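Enoyl-CoA hydratase/carnithine racemase (Magnetospirillum magneticum, PDB 4NEK) is a putative enoyl-CoA hydratase/carnitine racemase of the crotonase family, which probably acts on acyl-CoA thioesters. Local coordinates at the interface of chains A and B. Sequence-based numbering; all coordinates share one arbitrary frame. Chains: chain A/B, Enoyl-CoA hydratase/carnithine racemase.

The three contacts form one largely apolar patch between chains A and B, their centres set as a triangle. The C-alpha centres of contacts 1 and 2 are about 13 Å apart, those of contacts 2 and 3 about 11 Å, and those of contacts 1 and 3 about 16 Å. Contacts 1 and 2 both use helix 198-208 of chain A, and contacts 2 and 3 share helix 215-230 and B:Phe69. On chain B, the 3-10 helix 128-131 serves contacts 1 and 3. The lack of an exact two-fold and the six-copy assembly are consistent with the trimer contact of hexameric crotonases, without proving it.

Contact 1: the interface of chains A and B. Residues chain A 93, 193, 196, 201, 204, 208; chain B 129, 156-158.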
loop_
_atom_site.group_PDB
_atom_site.type_symbol
_atom_site.label_atom_id
_atom_site.label_comp_id
_atom_site.label_asym_id
_atom_site.label_seq_id
_atom_site.Cartn_x
_atom_site.Cartn_y
_atom_site.Cartn_z
ATOM N N PRO A 93 -15.608 -24.762 -7.040
ATOM C CA PRO A 93 -14.715 -23.624 -7.146
ATOM C C PRO A 93 -14.271 -23.346 -8.557
ATOM O O PRO A 93 -14.152 -24.256 -9.364
ATOM C CB PRO A 93 -13.502 -24.019 -6.317
ATOM C CG PRO A 93 -13.951 -25.160 -5.482
ATOM C CD PRO A 93 -15.045 -25.837 -6.233
ATOM N N LEU A 193 -6.917 -26.682 -4.442
ATOM C CA LEU A 193 -8.329 -26.742 -4.110
ATOM C C LEU A 193 -8.918 -28.124 -4.377
ATOM O O LEU A 193 -9.740 -28.627 -3.605
ATOM C CB LEU A 193 -9.100 -25.753 -4.944
ATOM C CG LEU A 193 -8.973 -24.301 -4.542
ATOM C CD1 LEU A 193 -9.614 -23.390 -5.590
ATOM C CD2 LEU A 193 -9.614 -24.046 -3.185
ATOM N N LYS A 196 -8.638 -30.641 -1.600
ATOM C CA LYS A 196 -9.466 -30.508 -0.429
ATOM C C LYS A 196 -10.647 -31.441 -0.582
ATOM O O LYS A 196 -10.920 -31.899 -1.678
ATOM C CB LYS A 196 -10.040 -29.115 -0.332
ATOM C CG LYS A 196 -9.049 -27.991 -0.361
ATOM C CD LYS A 196 -7.892 -28.213 0.600
ATOM C CE LYS A 196 -7.238 -26.881 0.879
ATOM N NZ LYS A 196 -5.873 -27.087 1.349
ATOM N N LEU A 201 -15.727 -28.413 0.851
ATOM C CA LEU A 201 -15.318 -27.200 0.133
ATOM C C LEU A 201 -16.499 -26.483 -0.505
ATOM O O LEU A 201 -16.624 -25.273 -0.429
ATOM C CB LEU A 201 -14.308 -27.547 -0.954
ATOM C CG LEU A 201 -13.585 -26.352 -1.544
ATOM C CD1 LEU A 201 -12.899 -25.479 -0.498
ATOM C CD2 LEU A 201 -12.525 -26.829 -2.492
ATOM N N ILE A 204 -18.438 -24.656 2.103
ATOM C CA ILE A 204 -17.753 -23.430 2.474
ATOM C C ILE A 204 -18.029 -22.320 1.450
ATOM O O ILE A 204 -18.365 -21.210 1.819
ATOM C CB ILE A 204 -16.241 -23.664 2.635
ATOM C CG1 ILE A 204 -16.024 -24.493 3.900
ATOM C CG2 ILE A 204 -15.510 -22.340 2.774
ATOM C CD1 ILE A 204 -14.582 -24.866 4.149
HETATM N N MSE A 208 -20.011 -18.810 2.068
HETATM C CA MSE A 208 -19.352 -17.545 1.755
HETATM C C MSE A 208 -20.204 -16.733 0.850
HETATM O O MSE A 208 -20.207 -15.529 0.942
HETATM C CB MSE A 208 -18.006 -17.752 1.043
HETATM C CG MSE A 208 -16.936 -18.188 2.052
HETATM SE SE MSE A 208 -15.297 -18.687 1.032
HETATM C CE MSE A 208 -14.618 -16.858 0.680
ATOM N N ILE B 129 -11.054 -26.081 6.474
ATOM C CA ILE B 129 -11.107 -26.971 5.321
ATOM C C ILE B 129 -10.151 -28.141 5.444
ATOM O O ILE B 129 -10.450 -29.257 4.989
ATOM C CB ILE B 129 -10.825 -26.216 4.005
ATOM C CG1 ILE B 129 -10.987 -27.130 2.782
ATOM C CG2 ILE B 129 -9.441 -25.625 3.968
ATOM C CD1 ILE B 129 -12.338 -27.823 2.687
ATOM N N LEU B 156 -10.091 -19.338 3.591
ATOM C CA LEU B 156 -11.092 -20.298 3.953
ATOM C C LEU B 156 -11.152 -21.499 3.052
ATOM O O LEU B 156 -11.500 -22.597 3.507
ATOM C CB LEU B 156 -12.456 -19.638 3.957
ATOM C CG LEU B 156 -12.612 -18.466 4.930
ATOM C CD1 LEU B 156 -14.028 -17.939 4.919
ATOM C CD2 LEU B 156 -12.243 -18.854 6.353
HETATM N N MSE B 157 -10.852 -21.324 1.773
HETATM C CA MSE B 157 -10.967 -22.426 0.844
HETATM C C MSE B 157 -9.635 -23.091 0.620
HETATM O O MSE B 157 -9.553 -24.312 0.630
HETATM C CB MSE B 157 -11.611 -21.938 -0.426
HETATM C CG MSE B 157 -13.110 -21.633 -0.204
HETATM SE SE MSE B 157 -13.972 -20.890 -1.867
HETATM C CE MSE B 157 -13.606 -22.372 -3.083
ATOM N N LEU B 158 -8.566 -22.322 0.421
ATOM C CA LEU B 158 -7.218 -22.873 0.415
ATOM C C LEU B 158 -6.752 -23.205 1.833
ATOM O O LEU B 158 -5.806 -23.947 1.999
ATOM C CB LEU B 158 -6.226 -21.914 -0.211
ATOM C CG LEU B 158 -6.330 -21.696 -1.707
ATOM C CD1 LEU B 158 -5.261 -20.719 -2.165
ATOM C CD2 LEU B 158 -6.162 -22.989 -2.479
#
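A:Lys196 reaches B:Leu158 with its side-chain amine nitrogen, NZ, which makes a weak hydrogen bond of 3.2 Å to the backbone O. In this crotonase-like protein the lysine follows helix 179-194 and probably contributes to the subunit interface. Its chain bends at the second torsion (chi2 -49°). The bent aliphatic part crosses B:Ile129 at about a right angle, with A:Lys196 CG 3.8 Å from B:Ile129 CG1.

B:Met157, a selenomethionine just after helix 149-156, is the main apolar plug. A:Leu201 crosses it at about a right angle and puts CD1 3.8 Å from its CB. A:Ile204 slides past it in the opposite direction, with CG2 beside the B:Met157 CG. A bend at the last torsion of B:Met157 (chi3 59°) accompanies the turn of its methyl CE to A:Pro93, where CE lies 3.6 Å from CB. The seleniums of A:Met208, also selenomethionine, and B:Met157 sit 3.9 Å apart.

Two further pairs flank the plug, one leucine-leucine and one selenomethionine-leucine. A:Leu193 and B:Leu158 cross nearly at right angles, and their CD2 methyls meet at 3.7 Å. A:Met208 CG lies more loosely against B:Leu156 CD1, at 4.1 Å.

Contact 2: the interface of chains A and B. Residues chain A 207, 222-223, 226, 229; chain B 69, 75, 133-136.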
loop_
_atom_site.group_PDB
_atom_site.type_symbol
_atom_site.label_atom_id
_atom_site.label_comp_id
_atom_site.label_asym_id
_atom_site.label_seq_id
_atom_site.Cartn_x
_atom_site.Cartn_y
_atom_site.Cartn_z
ATOM N N LEU A 207 -21.618 -21.127 1.822
ATOM C CA LEU A 207 -21.785 -20.214 2.953
ATOM C C LEU A 207 -21.195 -18.828 2.653
ATOM O O LEU A 207 -21.808 -17.797 2.920
ATOM C CB LEU A 207 -21.129 -20.802 4.183
ATOM C CG LEU A 207 -21.926 -21.929 4.848
ATOM C CD1 LEU A 207 -21.005 -22.648 5.813
ATOM C CD2 LEU A 207 -23.162 -21.428 5.548
ATOM N N GLU A 222 -24.159 -21.545 10.178
ATOM C CA GLU A 222 -22.868 -22.185 10.065
ATOM C C GLU A 222 -22.844 -23.409 10.948
ATOM O O GLU A 222 -22.370 -24.476 10.547
ATOM C CB GLU A 222 -21.741 -21.274 10.505
ATOM C CG GLU A 222 -21.400 -20.160 9.533
ATOM C CD GLU A 222 -20.366 -19.166 10.071
ATOM O OE1 GLU A 222 -20.200 -19.093 11.319
ATOM O OE2 GLU A 222 -19.751 -18.432 9.253
ATOM N N ALA A 223 -23.368 -23.254 12.149
ATOM C CA ALA A 223 -23.328 -24.330 13.127
ATOM C C ALA A 223 -24.112 -25.558 12.649
ATOM O O ALA A 223 -23.678 -26.683 12.849
ATOM C CB ALA A 223 -23.846 -23.845 14.472
ATOM N N PHE A 226 -21.930 -27.199 10.217
ATOM C CA PHE A 226 -20.786 -27.704 10.975
ATOM C C PHE A 226 -21.114 -29.009 11.683
ATOM O O PHE A 226 -20.325 -29.936 11.680
ATOM C CB PHE A 226 -20.375 -26.639 11.989
ATOM C CG PHE A 226 -19.059 -26.871 12.661
ATOM C CD1 PHE A 226 -18.948 -27.768 13.713
ATOM C CD2 PHE A 226 -17.949 -26.127 12.309
ATOM C CE1 PHE A 226 -17.733 -27.939 14.383
ATOM C CE2 PHE A 226 -16.728 -26.298 12.967
ATOM C CZ PHE A 226 -16.627 -27.192 14.024
ATOM N N CYS A 229 -20.734 -31.936 9.575
ATOM C CA CYS A 229 -19.322 -32.266 9.330
ATOM C C CYS A 229 -18.635 -33.105 10.373
ATOM O O CYS A 229 -17.705 -33.866 10.065
ATOM C CB CYS A 229 -18.498 -30.989 9.196
ATOM S SG CYS A 229 -19.086 -29.942 7.838
ATOM N N PHE B 69 -11.341 -31.333 20.557
ATOM C CA PHE B 69 -12.243 -30.938 19.504
ATOM C C PHE B 69 -12.847 -32.114 18.735
ATOM O O PHE B 69 -14.017 -32.096 18.335
ATOM C CB PHE B 69 -11.486 -30.050 18.533
ATOM C CG PHE B 69 -12.243 -29.806 17.292
ATOM C CD1 PHE B 69 -13.372 -29.014 17.340
ATOM C CD2 PHE B 69 -11.895 -30.433 16.100
ATOM C CE1 PHE B 69 -14.132 -28.824 16.220
ATOM C CE2 PHE B 69 -12.648 -30.241 14.962
ATOM C CZ PHE B 69 -13.784 -29.444 15.027
ATOM N N LEU B 75 -21.497 -28.379 17.399
ATOM C CA LEU B 75 -21.174 -26.981 17.666
ATOM C C LEU B 75 -22.425 -26.259 18.173
ATOM O O LEU B 75 -22.343 -25.510 19.147
ATOM C CB LEU B 75 -20.578 -26.284 16.425
ATOM C CG LEU B 75 -20.318 -24.780 16.580
ATOM C CD1 LEU B 75 -19.331 -24.484 17.707
ATOM C CD2 LEU B 75 -19.824 -24.177 15.270
ATOM N N ILE B 133 -13.922 -29.561 7.985
ATOM C CA ILE B 133 -15.034 -28.840 8.566
ATOM C C ILE B 133 -15.200 -27.453 7.946
ATOM O O ILE B 133 -14.417 -27.042 7.116
ATOM C CB ILE B 133 -14.892 -28.771 10.081
ATOM C CG1 ILE B 133 -13.626 -28.033 10.468
ATOM C CG2 ILE B 133 -14.838 -30.188 10.650
ATOM C CD1 ILE B 133 -13.468 -27.841 11.965
ATOM N N VAL B 134 -16.240 -26.749 8.368
ATOM C CA VAL B 134 -16.506 -25.424 7.897
ATOM C C VAL B 134 -16.193 -24.362 8.933
ATOM O O VAL B 134 -16.050 -24.634 10.119
ATOM C CB VAL B 134 -17.974 -25.262 7.450
ATOM C CG1 VAL B 134 -18.323 -26.331 6.411
ATOM C CG2 VAL B 134 -18.934 -25.269 8.643
ATOM N N PRO B 135 -16.072 -23.119 8.471
ATOM C CA PRO B 135 -15.735 -22.038 9.363
ATOM C C PRO B 135 -16.892 -21.677 10.238
ATOM O O PRO B 135 -18.059 -21.815 9.871
ATOM C CB PRO B 135 -15.458 -20.872 8.423
ATOM C CG PRO B 135 -15.207 -21.472 7.101
ATOM C CD PRO B 135 -16.079 -22.681 7.069
ATOM N N GLU B 136 -16.516 -21.124 11.366
ATOM C CA GLU B 136 -17.378 -20.893 12.476
ATOM C C GLU B 136 -17.306 -19.387 12.766
ATOM O O GLU B 136 -16.592 -18.613 12.092
ATOM C CB GLU B 136 -16.806 -21.647 13.680
ATOM C CG GLU B 136 -15.576 -20.904 14.251
ATOM C CD GLU B 136 -14.636 -21.740 15.096
ATOM O OE1 GLU B 136 -14.900 -22.948 15.308
ATOM O OE2 GLU B 136 -13.598 -21.183 15.531
#
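A:Phe226 projects from helix 215-230 into a hydrophobic pocket formed by B:Phe69, B:Leu75, B:Ile133 and B:Val134. Its CG is anti to the backbone N (chi1 -168°), which carries the ring away from the helix towards chain B. This helix lies in the C-terminal helical region of the crotonase family, which commonly serves subunit assembly.

B:Leu75 crosses the phenylalanine at about a right angle. Its CD2 methyl covers one face of the ring in a CH-pi contact, 4.0 Å from the A:Phe226 centroid and offset towards the rim. The B:Leu75 CB packs nearer the rim, 3.5 Å from A:Phe226 CD1.

A:Phe226 and B:Phe69 meet tip to tip. A:Phe226 CZ and B:Phe69 CE1 are 3.7 Å apart, each in the plane of the opposite ring. The ring planes are turned about 75° apart, so the two meet edge to edge and do not stack. B:Ile133 runs alongside in the same direction and sets CD1 3.7 Å from A:Phe226 CE2. B:Val134 slides past the other way, with CG2 near A:Phe226 CA. The B:Val134 backbone O lies 3.3 Å from A:Phe226 CD2, a close contact with a ring carbon.

No polar bond crosses here. One turn back towards the N-terminal end of the helix, the extended A:Glu222 lies beside the B:Pro135 carbonyl. Towards the C-terminal end, A:Cys229 SG rests 4.0 Å from B:Val134 CG1.

Contact 3: the interface of chains A and B. Residues chain A 230, 235, 238-239; chain B 69-70, 131.
B:Leu70 and A:Val239 reach towards each other, tip to tip, and make the tight part of this hydrophobic subunit contact. A:Val239 CG2 lies 3.2 Å from B:Leu70 CD2, closer than carbons usually pack, which may partly reflect coordinate error. The other leucine methyl, CD1, also touches that valine branch, at 3.6 Å. B:Leu70 crosses A:Leu235 obliquely, and its CD2 is 3.7 Å from A:Leu235 CD1. With CG anti to the backbone N (chi1 173°), A:Leu235 turns this CD1 towards B:Leu70 and also towards the backbone O of B:Leu131, 3.4 Å away. That contact is not a hydrogen bond, and no polar bond crosses the patch.

An alanine in place of B:Leu70 would probably leave A:Val239 CG2 and A:Leu235 CD1 without their methyl partners and open a gap between the chains.

The margins are looser. A:Ala238 CB rests 4.0 Å from the B:Leu131 CA. A:Leu230 crosses B:Phe69 obliquely, with its CD2 4.2 Å from the ring atom CZ.

C-terminal helices of chain A thus pack on short helices and a loop of chain B. The end of helix 215-230 and one side of helix 233-243, the chain's last helix, meet helix 66-69, the residue after it, and the end of the 3-10 helix 128-131.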
loop_
_atom_site.group_PDB
_atom_site.type_symbol
_atom_site.label_atom_id
_atom_site.label_comp_id
_atom_site.label_asym_id
_atom_site.label_seq_id
_atom_site.Cartn_x
_atom_site.Cartn_y
_atom_site.Cartn_z
ATOM N N LEU A 230 -19.034 -32.927 11.622
ATOM C CA LEU A 230 -18.460 -33.702 12.707
ATOM C C LEU A 230 -18.676 -35.200 12.512
ATOM O O LEU A 230 -17.890 -35.996 12.964
ATOM C CB LEU A 230 -19.059 -33.264 14.047
ATOM C CG LEU A 230 -18.632 -31.891 14.557
ATOM C CD1 LEU A 230 -19.451 -31.535 15.779
ATOM C CD2 LEU A 230 -17.158 -31.887 14.909
ATOM N N LEU A 235 -13.526 -35.350 7.953
ATOM C CA LEU A 235 -12.931 -35.198 9.258
ATOM C C LEU A 235 -12.205 -36.482 9.635
ATOM O O LEU A 235 -11.093 -36.475 10.198
ATOM C CB LEU A 235 -14.005 -34.867 10.294
ATOM C CG LEU A 235 -13.586 -34.832 11.777
ATOM C CD1 LEU A 235 -12.362 -33.959 12.030
ATOM C CD2 LEU A 235 -14.735 -34.309 12.631
ATOM N N ALA A 238 -8.971 -36.804 7.890
ATOM C CA ALA A 238 -7.997 -35.801 8.333
ATOM C C ALA A 238 -7.305 -36.262 9.611
ATOM O O ALA A 238 -6.084 -36.179 9.759
ATOM C CB ALA A 238 -8.678 -34.461 8.542
ATOM N N VAL A 239 -8.105 -36.763 10.532
ATOM C CA VAL A 239 -7.601 -37.231 11.811
ATOM C C VAL A 239 -6.720 -38.467 11.586
ATOM O O VAL A 239 -5.588 -38.547 12.067
ATOM C CB VAL A 239 -8.789 -37.579 12.739
ATOM C CG1 VAL A 239 -8.332 -38.335 13.972
ATOM C CG2 VAL A 239 -9.535 -36.311 13.112
ATOM N N PHE B 69 -11.341 -31.333 20.557
ATOM C CA PHE B 69 -12.243 -30.938 19.504
ATOM C C PHE B 69 -12.847 -32.114 18.735
ATOM O O PHE B 69 -14.017 -32.096 18.335
ATOM C CB PHE B 69 -11.486 -30.050 18.533
ATOM C CG PHE B 69 -12.243 -29.806 17.292
ATOM C CD1 PHE B 69 -13.372 -29.014 17.340
ATOM C CD2 PHE B 69 -11.895 -30.433 16.100
ATOM C CE1 PHE B 69 -14.132 -28.824 16.220
ATOM C CE2 PHE B 69 -12.648 -30.241 14.962
ATOM C CZ PHE B 69 -13.784 -29.444 15.027
ATOM N N LEU B 70 -12.040 -33.140 18.540
ATOM C CA LEU B 70 -12.480 -34.351 17.837
ATOM C C LEU B 70 -13.548 -35.126 18.576
ATOM O O LEU B 70 -14.087 -36.078 18.041
ATOM C CB LEU B 70 -11.275 -35.276 17.573
ATOM C CG LEU B 70 -10.186 -34.637 16.702
ATOM C CD1 LEU B 70 -8.932 -35.502 16.573
ATOM C CD2 LEU B 70 -10.750 -34.275 15.332
ATOM N N LEU B 131 -9.357 -29.675 8.076
ATOM C CA LEU B 131 -9.853 -30.627 9.022
ATOM C C LEU B 131 -11.174 -31.223 8.561
ATOM O O LEU B 131 -11.838 -31.868 9.352
ATOM C CB LEU B 131 -10.073 -29.975 10.365
ATOM C CG LEU B 131 -8.940 -29.728 11.280
ATOM C CD1 LEU B 131 -7.859 -28.950 10.544
ATOM C CD2 LEU B 131 -9.373 -28.979 12.537
#